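Side-chain contacts in cyclopenase asqI (PDB 5YY3), which catalyses the zinc-dependent ring contraction of 4'-methoxycyclopenin to 4'-methoxyviridicatin, a step in the biosynthesis of aspoquinolone mycotoxins: residues K70-N73 with H79-T82; L88-A93 with I101-E106; Y225-L230 with I495-L500; N322-V327 with R405-R410; S506-D511 with M562-K567. One frame throughout, in Å; residues are numbered along the deposited sequence.

Contact 1 (K70-N73 with H79-T82); sequences KPYN and HLET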
# COMPACT_ATOMS: atom_id res chain seq x y z
N LYS A 70 25.93 10.03 39.84
CA LYS A 70 24.85 9.20 40.35
C LYS A 70 23.76 9.16 39.29
O LYS A 70 23.42 10.20 38.72
CB LYS A 70 24.34 9.76 41.68
CG LYS A 70 23.08 9.11 42.21
CD LYS A 70 22.71 9.65 43.58
CE LYS A 70 23.91 9.65 44.52
NZ LYS A 70 23.52 9.78 45.96
N PRO A 71 23.23 7.97 38.99
CA PRO A 71 22.26 7.87 37.89
C PRO A 71 20.93 8.57 38.18
O PRO A 71 20.47 8.62 39.33
CB PRO A 71 22.08 6.36 37.72
CG PRO A 71 22.40 5.80 39.07
CD PRO A 71 23.51 6.66 39.60
N TYR A 72 20.33 9.11 37.12
CA TYR A 72 19.10 9.89 37.22
C TYR A 72 18.05 9.36 36.26
O TYR A 72 18.36 8.99 35.12
CB TYR A 72 19.39 11.38 36.95
CG TYR A 72 18.17 12.29 36.91
CD1 TYR A 72 17.45 12.57 38.06
CD2 TYR A 72 17.76 12.88 35.72
CE1 TYR A 72 16.35 13.41 38.02
CE2 TYR A 72 16.67 13.71 35.67
CZ TYR A 72 15.96 13.98 36.82
OH TYR A 72 14.87 14.80 36.76
N ASN A 73 16.80 9.32 36.71
CA ASN A 73 15.68 8.91 35.87
C ASN A 73 14.62 10.01 35.83
O ASN A 73 13.73 10.06 36.70
CB ASN A 73 15.08 7.59 36.36
CG ASN A 73 13.95 7.06 35.49
OD1 ASN A 73 13.41 7.76 34.63
ND2 ASN A 73 13.56 5.82 35.74
N HIS A 79 12.72 10.10 41.60
CA HIS A 79 13.78 10.98 41.15
C HIS A 79 13.27 12.39 40.90
O HIS A 79 14.01 13.36 41.02
CB HIS A 79 14.43 10.43 39.88
CG HIS A 79 15.28 9.22 40.10
ND1 HIS A 79 16.64 9.22 39.88
CD2 HIS A 79 14.96 7.97 40.51
CE1 HIS A 79 17.12 8.02 40.15
NE2 HIS A 79 16.12 7.24 40.53
N LEU A 80 12.00 12.52 40.51
CA LEU A 80 11.44 13.85 40.24
C LEU A 80 11.29 14.61 41.55
O LEU A 80 11.49 15.83 41.60
CB LEU A 80 10.09 13.76 39.51
CG LEU A 80 10.21 13.25 38.06
CD1 LEU A 80 8.88 12.75 37.52
CD2 LEU A 80 10.78 14.33 37.14
N GLU A 81 10.95 13.89 42.61
CA GLU A 81 10.87 14.47 43.95
C GLU A 81 12.20 15.11 44.33
O GLU A 81 12.25 16.24 44.83
CB GLU A 81 10.50 13.39 44.97
CG GLU A 81 9.38 13.80 45.91
CD GLU A 81 9.01 12.70 46.90
OE1 GLU A 81 9.21 12.89 48.12
OE2 GLU A 81 8.51 11.64 46.45
N THR A 82 13.29 14.40 44.05
CA THR A 82 14.63 14.86 44.37
C THR A 82 14.99 16.07 43.52
O THR A 82 15.51 17.08 44.02
CB THR A 82 15.68 13.75 44.13
OG1 THR A 82 15.38 12.63 44.97
CG2 THR A 82 17.06 14.27 44.45
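H79 carries this contact, lying against the backbone of N73 and the side chains of Y72 and N73. Its imidazole has N73 CB over one face, 4.0 Å from the ring centroid and only 7° off the normal, which is the geometry of a CH-pi contact. At the ring edge, in plane, P71 O comes to 3.5 Å from H79 CE1. The packing is tight along the N73 backbone: H79 CB is 3.3 Å from N73 O and H79 ND1 3.2 Å from N73 N. With CG set beside its own backbone N (chi1 -72°), the imidazole runs back along the loop, past Y72 and in the opposite direction to it. The two rings meet obliquely, planes at 62° and centroids 6.0 Å apart. The contact thins toward L80, whose CD2 reaches Y72 OH only at 4.1 Å, and toward partly exposed P71, which offers little beyond its carbonyl. Y72 OH is held by D119, N73 ND2 bonds to L282 O, and H79 NE2 bonds weakly to T281 O. The loop before helix 77-92 lies against that helix's start, and helix 114-127 packs against Y72.

Contact 2 (L88-A93 with I101-E106); sequences LMLDAA and ISKAKE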
# COMPACT_ATOMS: atom_id res chain seq x y z
N LEU A 88 14.12 23.72 44.33
CA LEU A 88 13.76 24.61 45.46
C LEU A 88 15.01 25.11 46.19
O LEU A 88 15.08 26.25 46.65
CB LEU A 88 12.85 23.88 46.45
CG LEU A 88 11.39 23.69 46.06
CD1 LEU A 88 10.74 22.69 47.00
CD2 LEU A 88 10.65 25.02 46.07
N MET A 89 15.98 24.21 46.31
CA MET A 89 17.31 24.51 46.80
C MET A 89 17.85 25.75 46.08
O MET A 89 18.27 26.70 46.73
CB MET A 89 18.20 23.29 46.60
CG MET A 89 19.40 23.12 47.48
SD MET A 89 19.69 21.33 47.63
CE MET A 89 18.08 20.86 48.25
N LEU A 90 17.79 25.75 44.74
CA LEU A 90 18.27 26.88 43.95
C LEU A 90 17.54 28.17 44.31
O LEU A 90 18.12 29.25 44.39
CB LEU A 90 18.09 26.62 42.46
CG LEU A 90 18.77 25.43 41.81
CD1 LEU A 90 18.48 25.48 40.31
CD2 LEU A 90 20.26 25.39 42.11
N ASP A 91 16.24 28.03 44.51
CA ASP A 91 15.39 29.13 44.88
C ASP A 91 15.76 29.66 46.28
O ASP A 91 15.72 30.87 46.54
CB ASP A 91 13.93 28.68 44.82
CG ASP A 91 12.97 29.80 45.05
OD1 ASP A 91 12.91 30.70 44.18
OD2 ASP A 91 12.27 29.77 46.09
N ALA A 92 16.14 28.73 47.16
CA ALA A 92 16.44 29.04 48.56
C ALA A 92 17.76 29.79 48.76
O ALA A 92 18.01 30.35 49.83
CB ALA A 92 16.45 27.76 49.38
N ALA A 93 18.58 29.83 47.71
CA ALA A 93 19.89 30.49 47.78
C ALA A 93 19.80 32.00 47.62
O ALA A 93 20.83 32.68 47.67
CB ALA A 93 20.83 29.90 46.72
N ILE A 101 22.37 30.50 40.40
CA ILE A 101 23.41 29.95 39.54
C ILE A 101 24.66 29.59 40.32
O ILE A 101 25.34 28.62 40.00
CB ILE A 101 23.72 30.93 38.41
CG1 ILE A 101 22.46 31.17 37.60
CG2 ILE A 101 24.82 30.38 37.51
CD1 ILE A 101 22.67 32.03 36.42
N SER A 102 24.96 30.36 41.37
CA SER A 102 26.05 30.03 42.29
C SER A 102 25.82 28.68 42.96
O SER A 102 26.71 27.82 42.97
CB SER A 102 26.23 31.11 43.35
OG SER A 102 26.84 32.26 42.79
N LYS A 103 24.62 28.50 43.52
CA LYS A 103 24.23 27.23 44.15
C LYS A 103 24.36 26.09 43.15
O LYS A 103 24.90 25.02 43.46
CB LYS A 103 22.79 27.31 44.69
CG LYS A 103 22.43 26.21 45.70
CD LYS A 103 23.40 26.20 46.88
CE LYS A 103 22.95 25.30 48.03
NZ LYS A 103 23.43 23.89 47.91
N ALA A 104 23.88 26.34 41.93
CA ALA A 104 23.93 25.38 40.84
C ALA A 104 25.36 24.93 40.55
O ALA A 104 25.64 23.72 40.53
CB ALA A 104 23.30 25.99 39.59
N LYS A 105 26.26 25.89 40.31
CA LYS A 105 27.66 25.58 40.04
C LYS A 105 28.24 24.75 41.16
O LYS A 105 28.96 23.77 40.95
CB LYS A 105 28.50 26.86 39.90
CG LYS A 105 28.32 27.66 38.61
CD LYS A 105 29.55 28.54 38.37
CE LYS A 105 29.21 29.80 37.60
NZ LYS A 105 28.08 29.55 36.67
N GLU A 106 27.90 25.15 42.38
CA GLU A 106 28.37 24.49 43.58
C GLU A 106 27.96 23.03 43.58
O GLU A 106 28.80 22.14 43.72
CB GLU A 106 27.80 25.21 44.79
CG GLU A 106 28.20 24.65 46.12
CD GLU A 106 27.67 25.51 47.24
OE1 GLU A 106 26.56 25.22 47.75
OE2 GLU A 106 28.35 26.51 47.58
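Apolar contacts dominate where L90 and A93 meet K103 and A104. L90 presents its CD2 branch to the second helix: CD2 lies 3.7 Å from A104 N and 4.0 Å from A104 CB, and it also touches the root of the lysine, at 4.1 Å from K103 CB. A93 adds its methyl from just beyond the first helix, with A93 CB 3.8 Å from K103 CB. The lysine thus enters the interface through its aliphatic stem: A93 CB lies against its CB and CG, and L90 CD2 against its CB. The two helices, 77-92 and 97-109, are consecutive and joined by a short connection. Their local axes approach to 8.6 Å with N-to-C directions 129° apart, which makes the pair a helical hairpin whose arms are strongly inclined to each other. At A104 the leucine methyl lies close to the helix backbone. The charged end of K103 turns to its own helix. K103 CG is set anti to the backbone N (chi1 -163°), and a bend at chi2 (56°) then turns the chain along the helix, where NZ makes a long, weak salt bridge of 3.4 Å to E106 OE1. The same NZ passes M89 CG at 4.1 Å, a van der Waals approach. On the buried side, M117, L121 and Y124 of helix 114-127 close over L90, and M117 also touches A104.

Contact 3 (Y225-L230 with I495-L500); sequences YETESL and IAAEDL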
# COMPACT_ATOMS: atom_id res chain seq x y z
N TYR A 225 -3.55 15.15 16.99
CA TYR A 225 -2.83 13.98 16.49
C TYR A 225 -3.74 13.01 15.74
O TYR A 225 -3.38 12.47 14.69
CB TYR A 225 -2.17 13.24 17.64
CG TYR A 225 -1.28 12.09 17.19
CD1 TYR A 225 -0.15 12.33 16.40
CD2 TYR A 225 -1.55 10.77 17.56
CE1 TYR A 225 0.69 11.29 16.01
CE2 TYR A 225 -0.71 9.72 17.17
CZ TYR A 225 0.41 9.99 16.38
OH TYR A 225 1.27 8.99 15.98
N GLU A 226 -4.93 12.79 16.30
CA GLU A 226 -5.85 11.85 15.70
C GLU A 226 -6.41 12.44 14.42
O GLU A 226 -6.55 11.74 13.43
CB GLU A 226 -6.97 11.50 16.68
CG GLU A 226 -6.53 10.49 17.72
CD GLU A 226 -7.69 9.67 18.26
OE1 GLU A 226 -8.64 10.27 18.81
OE2 GLU A 226 -7.66 8.43 18.15
N THR A 227 -6.72 13.73 14.45
CA THR A 227 -7.21 14.41 13.25
C THR A 227 -6.14 14.37 12.16
O THR A 227 -6.44 14.19 10.98
CB THR A 227 -7.62 15.85 13.56
OG1 THR A 227 -8.72 15.84 14.49
CG2 THR A 227 -8.03 16.60 12.30
N GLU A 228 -4.88 14.55 12.55
CA GLU A 228 -3.77 14.52 11.60
C GLU A 228 -3.68 13.13 10.99
O GLU A 228 -3.42 12.97 9.78
CB GLU A 228 -2.45 14.89 12.27
CG GLU A 228 -1.32 15.20 11.30
CD GLU A 228 -1.38 16.62 10.77
OE1 GLU A 228 -2.36 17.35 11.06
OE2 GLU A 228 -0.42 17.03 10.05
N SER A 229 -3.88 12.12 11.83
CA SER A 229 -3.98 10.74 11.37
C SER A 229 -5.06 10.54 10.28
O SER A 229 -4.81 9.90 9.27
CB SER A 229 -4.27 9.83 12.56
OG SER A 229 -3.84 8.51 12.27
N LEU A 230 -6.25 11.09 10.49
CA LEU A 230 -7.33 10.94 9.54
C LEU A 230 -7.02 11.56 8.18
O LEU A 230 -7.53 11.11 7.15
CB LEU A 230 -8.61 11.55 10.10
CG LEU A 230 -9.69 10.57 10.56
CD1 LEU A 230 -9.05 9.45 11.32
CD2 LEU A 230 -10.70 11.30 11.43
N ILE A 495 -12.51 24.01 15.57
CA ILE A 495 -12.74 23.26 14.34
C ILE A 495 -12.71 21.76 14.62
O ILE A 495 -12.19 21.31 15.64
CB ILE A 495 -11.70 23.57 13.24
CG1 ILE A 495 -10.30 23.07 13.66
CG2 ILE A 495 -11.74 25.08 12.87
CD1 ILE A 495 -9.21 23.34 12.61
N ALA A 496 -13.28 21.00 13.70
CA ALA A 496 -13.34 19.56 13.82
C ALA A 496 -13.41 18.96 12.42
O ALA A 496 -14.10 19.50 11.55
CB ALA A 496 -14.53 19.13 14.65
N ALA A 497 -12.66 17.89 12.20
CA ALA A 497 -12.83 17.07 11.00
C ALA A 497 -14.31 16.70 10.91
O ALA A 497 -14.90 16.27 11.91
CB ALA A 497 -11.94 15.80 11.06
N GLU A 498 -14.90 16.86 9.74
CA GLU A 498 -16.34 16.63 9.59
C GLU A 498 -16.81 15.26 10.12
O GLU A 498 -17.91 15.14 10.65
CB GLU A 498 -16.75 16.79 8.13
CG GLU A 498 -18.28 16.87 7.93
CD GLU A 498 -18.69 17.24 6.50
OE1 GLU A 498 -18.13 18.21 5.95
OE2 GLU A 498 -19.57 16.56 5.93
N ASP A 499 -15.98 14.22 9.97
CA ASP A 499 -16.35 12.88 10.45
C ASP A 499 -16.40 12.79 11.97
O ASP A 499 -17.20 12.03 12.53
CB ASP A 499 -15.38 11.82 9.91
CG ASP A 499 -15.52 11.61 8.41
OD1 ASP A 499 -16.66 11.71 7.92
OD2 ASP A 499 -14.49 11.35 7.74
N LEU A 500 -15.53 13.54 12.64
CA LEU A 500 -15.43 13.46 14.10
C LEU A 500 -16.32 14.48 14.81
O LEU A 500 -16.37 14.52 16.04
CB LEU A 500 -13.99 13.67 14.55
CG LEU A 500 -12.90 12.82 13.89
CD1 LEU A 500 -11.54 13.18 14.45
CD2 LEU A 500 -13.20 11.36 14.11
O HOH W 1 -11.18 16.82 14.62
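T227 and L230 meet A497 and L500 without a flat side chain on either contacting side; the flat groups of this region come in from around them. F573, on strand 571-580, touches both T227 and A497, while F267 and F246 of the second subunit lie against L230 and L500 respectively. Between the two segments the closest packing joins the leucines, which reach toward each other tip to tip. L230 CD2 is 3.6 Å from L500 CG and 3.7 Å from each of L500 CD1 and L500 CD2, so the methyl caps the branch carbon end-on, equally far from both L500 methyls. T227 uses both of its branches. Its methyl CG2, anti to the backbone N, touches A497 CB at 4.2 Å, and its hydroxyl OG1 is 3.9 Å from L500 CD1. Helix 210-231, which also bears the zinc ligand H218, belongs to the part of the chain related to the copper-containing domain of hemocyanins; strand 487-497 belongs to the Ig-like part, so the contact joins the two. A water spans the join: it donates to T227 OG1 at 2.7 Å and accepts from A497 N at 3.0 Å, satisfying an amide at the end of the strand. T227 OG1 is also hydrogen-bonded to A223 O one turn back along the helix. L500 N in turn bonds to A497 O at 2.9 Å, closing the turn that brings L500 against helix 210-231.

Contact 4 (N322-V327 with R405-R410); sequences NCLNFV and RLAATR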
# COMPACT_ATOMS: atom_id res chain seq x y z
N ASN A 322 -15.80 21.08 39.56
CA ASN A 322 -14.48 20.63 40.01
C ASN A 322 -14.01 19.29 39.43
O ASN A 322 -12.86 18.88 39.66
CB ASN A 322 -14.44 20.58 41.55
CG ASN A 322 -15.16 19.35 42.14
OD1 ASN A 322 -15.80 18.56 41.44
ND2 ASN A 322 -15.06 19.21 43.46
N CYS A 323 -14.87 18.61 38.67
CA CYS A 323 -14.56 17.25 38.24
C CYS A 323 -13.24 17.15 37.47
O CYS A 323 -12.39 16.35 37.81
CB CYS A 323 -15.70 16.65 37.41
SG CYS A 323 -16.19 17.62 35.93
N LEU A 324 -13.03 17.99 36.46
CA LEU A 324 -11.83 17.82 35.63
C LEU A 324 -10.54 18.18 36.38
O LEU A 324 -9.50 17.52 36.22
CB LEU A 324 -11.93 18.65 34.35
CG LEU A 324 -13.05 18.19 33.43
CD1 LEU A 324 -13.02 18.97 32.11
CD2 LEU A 324 -12.98 16.70 33.19
N ASN A 325 -10.62 19.23 37.19
CA ASN A 325 -9.48 19.65 37.98
C ASN A 325 -9.05 18.56 38.94
O ASN A 325 -7.86 18.34 39.16
CB ASN A 325 -9.79 20.92 38.75
CG ASN A 325 -8.54 21.63 39.21
OD1 ASN A 325 -7.57 21.73 38.46
ND2 ASN A 325 -8.54 22.11 40.45
N PHE A 326 -10.03 17.87 39.51
CA PHE A 326 -9.73 16.84 40.48
C PHE A 326 -9.31 15.55 39.80
O PHE A 326 -8.32 14.94 40.20
CB PHE A 326 -10.92 16.60 41.41
CG PHE A 326 -10.89 17.45 42.64
CD1 PHE A 326 -10.11 17.08 43.75
CD2 PHE A 326 -11.61 18.64 42.70
CE1 PHE A 326 -10.08 17.87 44.90
CE2 PHE A 326 -11.58 19.44 43.86
CZ PHE A 326 -10.81 19.05 44.96
N VAL A 327 -10.05 15.13 38.79
CA VAL A 327 -9.68 13.93 38.05
C VAL A 327 -8.27 14.09 37.45
O VAL A 327 -7.44 13.20 37.57
CB VAL A 327 -10.69 13.61 36.93
CG1 VAL A 327 -10.15 12.47 36.04
CG2 VAL A 327 -12.04 13.24 37.53
N ARG A 405 -13.17 11.98 29.19
CA ARG A 405 -14.45 11.58 28.60
C ARG A 405 -15.44 11.10 29.66
O ARG A 405 -16.62 11.44 29.60
CB ARG A 405 -14.25 10.48 27.55
CG ARG A 405 -13.42 10.93 26.36
CD ARG A 405 -13.23 9.80 25.35
NE ARG A 405 -12.51 10.28 24.18
CZ ARG A 405 -13.11 10.75 23.10
NH1 ARG A 405 -14.44 10.81 23.07
NH2 ARG A 405 -12.40 11.19 22.07
N LEU A 406 -14.95 10.31 30.62
CA LEU A 406 -15.80 9.78 31.69
C LEU A 406 -16.41 10.91 32.53
O LEU A 406 -17.61 10.91 32.82
CB LEU A 406 -15.01 8.85 32.60
CG LEU A 406 -14.63 7.48 32.02
CD1 LEU A 406 -13.50 6.88 32.83
CD2 LEU A 406 -15.84 6.54 32.00
N ALA A 407 -15.57 11.85 32.91
CA ALA A 407 -16.00 12.92 33.80
C ALA A 407 -16.96 13.84 33.04
O ALA A 407 -18.02 14.21 33.56
CB ALA A 407 -14.80 13.71 34.33
N ALA A 408 -16.60 14.14 31.80
CA ALA A 408 -17.37 15.07 30.98
C ALA A 408 -18.81 14.60 30.75
O ALA A 408 -19.73 15.41 30.78
CB ALA A 408 -16.66 15.29 29.64
N THR A 409 -19.02 13.31 30.50
CA THR A 409 -20.41 12.88 30.28
C THR A 409 -21.17 12.72 31.61
O THR A 409 -22.41 12.76 31.63
CB THR A 409 -20.50 11.56 29.49
OG1 THR A 409 -20.37 10.44 30.37
CG2 THR A 409 -19.45 11.50 28.41
N ARG A 410 -20.43 12.55 32.71
CA ARG A 410 -21.02 12.47 34.05
C ARG A 410 -21.56 13.81 34.58
O ARG A 410 -22.55 13.84 35.30
CB ARG A 410 -19.99 11.91 35.05
CG ARG A 410 -19.96 10.39 35.09
CD ARG A 410 -21.12 9.82 35.88
NE ARG A 410 -20.87 9.90 37.31
CZ ARG A 410 -21.74 10.36 38.20
NH1 ARG A 410 -22.92 10.81 37.79
NH2 ARG A 410 -21.43 10.40 39.48
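V327 N donates to C323 O at 2.8 Å, the shortest polar bond here, and this first-turn bond puts C323 and V327 on one face of their helix, both toward A407. C323 O has a second, weak donor in F326 N at 3.3 Å. Across the interface everything converges on one methyl group. A407 CB is 3.7 Å from L324 CD2, 4.3 Å from V327 CG2 and 4.4 Å from C323 CB, so the alanine methyl is touched by three side chains, with the leucine alone in close contact. L324 gets there although its CB does not point at the partner: CG lies beside the backbone N (chi1 -64°), and together with an extended chi2 this places CD2 on the alanine. Helices 323-331 and 391-410 run nearly antiparallel, at 155° between their local axes, with closest approach 9.8 Å, in the helical part of this tyrosinase-family fold. The V327 side chain is about 11 Å from that of the zinc ligand H218, so the packing is near the metal site but not part of it. R608 from a loop also touches C323 and L324. Two residues before A407, R405, whose CB points away from helix 323-331, forms salt bridges with D503 and with D244 of the second subunit.

Contact 5 (S506-D511 with M562-K567); sequences SWIEMD and MLPVGK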
# COMPACT_ATOMS: atom_id res chain seq x y z
N SER A 506 -13.23 15.79 20.07
CA SER A 506 -12.56 15.90 18.78
C SER A 506 -12.47 17.35 18.32
O SER A 506 -11.79 17.65 17.34
CB SER A 506 -13.26 15.06 17.73
OG SER A 506 -13.03 13.67 17.96
N TRP A 507 -13.16 18.24 19.02
CA TRP A 507 -13.10 19.63 18.65
C TRP A 507 -11.77 20.23 19.08
O TRP A 507 -11.35 20.09 20.24
CB TRP A 507 -14.29 20.39 19.24
CG TRP A 507 -15.51 20.12 18.46
CD1 TRP A 507 -16.40 19.09 18.66
CD2 TRP A 507 -15.97 20.84 17.31
NE1 TRP A 507 -17.40 19.15 17.71
CE2 TRP A 507 -17.16 20.21 16.87
CE3 TRP A 507 -15.51 21.96 16.62
CZ2 TRP A 507 -17.89 20.67 15.77
CZ3 TRP A 507 -16.23 22.42 15.51
CH2 TRP A 507 -17.41 21.77 15.10
N ILE A 508 -11.13 20.88 18.12
CA ILE A 508 -9.82 21.51 18.29
C ILE A 508 -9.97 23.02 18.50
O ILE A 508 -10.58 23.71 17.68
CB ILE A 508 -8.96 21.28 17.04
CG1 ILE A 508 -8.69 19.78 16.83
CG2 ILE A 508 -7.68 22.10 17.11
CD1 ILE A 508 -8.02 19.48 15.49
N GLU A 509 -9.40 23.55 19.59
CA GLU A 509 -9.50 24.97 19.87
C GLU A 509 -8.56 25.76 18.98
O GLU A 509 -7.38 25.44 18.87
CB GLU A 509 -9.21 25.27 21.35
CG GLU A 509 -9.62 26.72 21.75
CD GLU A 509 -9.08 27.15 23.11
OE1 GLU A 509 -8.47 26.31 23.79
OE2 GLU A 509 -9.26 28.34 23.50
N MET A 510 -9.08 26.81 18.35
CA MET A 510 -8.31 27.58 17.38
C MET A 510 -8.13 29.04 17.82
O MET A 510 -7.18 29.72 17.40
CB MET A 510 -8.99 27.52 16.01
CG MET A 510 -8.99 26.11 15.40
SD MET A 510 -7.30 25.51 15.12
CE MET A 510 -6.85 26.54 13.72
N ASP A 511 -9.03 29.51 18.68
CA ASP A 511 -8.96 30.90 19.11
C ASP A 511 -9.97 31.23 20.19
O ASP A 511 -11.01 30.56 20.32
CB ASP A 511 -9.18 31.85 17.93
CG ASP A 511 -8.45 33.17 18.10
OD1 ASP A 511 -7.89 33.42 19.20
OD2 ASP A 511 -8.43 33.97 17.14
N MET A 562 -0.98 24.72 13.41
CA MET A 562 -2.30 25.19 13.83
C MET A 562 -3.39 24.53 13.01
O MET A 562 -4.45 24.18 13.53
CB MET A 562 -2.41 26.71 13.71
CG MET A 562 -1.80 27.44 14.90
SD MET A 562 -2.78 27.24 16.39
CE MET A 562 -4.24 28.18 15.94
N LEU A 563 -3.11 24.33 11.73
CA LEU A 563 -4.06 23.67 10.85
C LEU A 563 -3.74 22.19 10.71
O LEU A 563 -2.59 21.83 10.49
CB LEU A 563 -4.05 24.34 9.47
CG LEU A 563 -5.15 25.28 9.00
CD1 LEU A 563 -5.68 26.14 10.10
CD2 LEU A 563 -4.63 26.13 7.86
N PRO A 564 -4.76 21.32 10.84
CA PRO A 564 -4.56 19.95 10.38
C PRO A 564 -4.08 19.96 8.94
O PRO A 564 -4.47 20.85 8.21
CB PRO A 564 -5.96 19.34 10.51
CG PRO A 564 -6.58 20.11 11.65
CD PRO A 564 -6.07 21.52 11.49
N VAL A 565 -3.24 19.01 8.56
CA VAL A 565 -2.59 19.02 7.25
C VAL A 565 -3.61 18.98 6.08
O VAL A 565 -3.37 19.56 5.01
CB VAL A 565 -1.57 17.84 7.13
CG1 VAL A 565 -2.27 16.49 7.22
CG2 VAL A 565 -0.72 17.93 5.86
N GLY A 566 -4.76 18.33 6.28
CA GLY A 566 -5.78 18.26 5.25
C GLY A 566 -5.51 17.21 4.19
O GLY A 566 -4.64 16.35 4.36
N LYS A 567 -6.25 17.28 3.09
CA LYS A 567 -6.05 16.35 1.97
C LYS A 567 -5.81 17.10 0.66
O LYS A 567 -6.23 18.25 0.52
CB LYS A 567 -7.25 15.43 1.83
CG LYS A 567 -7.33 14.42 2.97
CD LYS A 567 -8.69 13.74 3.01
CE LYS A 567 -8.64 12.48 3.85
NZ LYS A 567 -9.93 11.74 3.71
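M510 and M562 interlock through their terminal methyls, which stand 3.8 Å apart, CE to CE, as the two chains slide past each other in opposite directions. Each methyl also sits near the other residue's carbonyl: M510 CE is 3.4 Å from M562 O, and M562 CE is 3.6 Å from M510 O. Both chains are folded to do this. M510 is bent at chi2 (-62°) as well as chi3, and M562 has the same double bend, which curls each thioether back toward the opposite backbone. L563 touches the same methyl from another direction, its CD1 3.8 Å from M510 CE. Two residues earlier in the strand, I508 CD1 meets P564 CG at 4.1 Å, a lighter contact that extends the apolar seam.

The carbonyls in this first shell have polar partners of their own: R224 NH1 bonds to M562 O, and S532 OG to M510 O. Y467 on strand 461-475 packs against M510, M562 and L563, while R224 and T227 of helix 210-231 lie against I508. V565 N is fastened to E228 OE1 of that helix, which anchors the loop just beyond P564. In the sheet, M510 and D511 both face L493 on the neighbouring strand, a classic beta bulge, and this irregularity lies in the hemocyanin-type Ig-like domain, where a long loop before strand 571-580 packs against side chains of strand 508-517.

Contacts 3 and 5 form one neighbourhood: their centres are 7 Å apart, and a probable hydrogen bond, I508 N to I495 O at 2.7 Å, joins them. Strands 487-497 and 508-517 are neighbours in one sheet, and helix 210-231 supplies one side of contact 3 and packs on contact 5. Contact 4, nested in the chain between the two segments of contact 3, has its centre 23 Å from that of contact 3; both also meet the second subunit. Contacts 1 and 2 share helix 77-92, centres 17 Å apart, across the chain's centre from contacts 3 and 5. Nearest the zinc ligands are contact 1, L80 about 9 Å from H190, and contact 4, V327 about 11 Å from H218 (side chains).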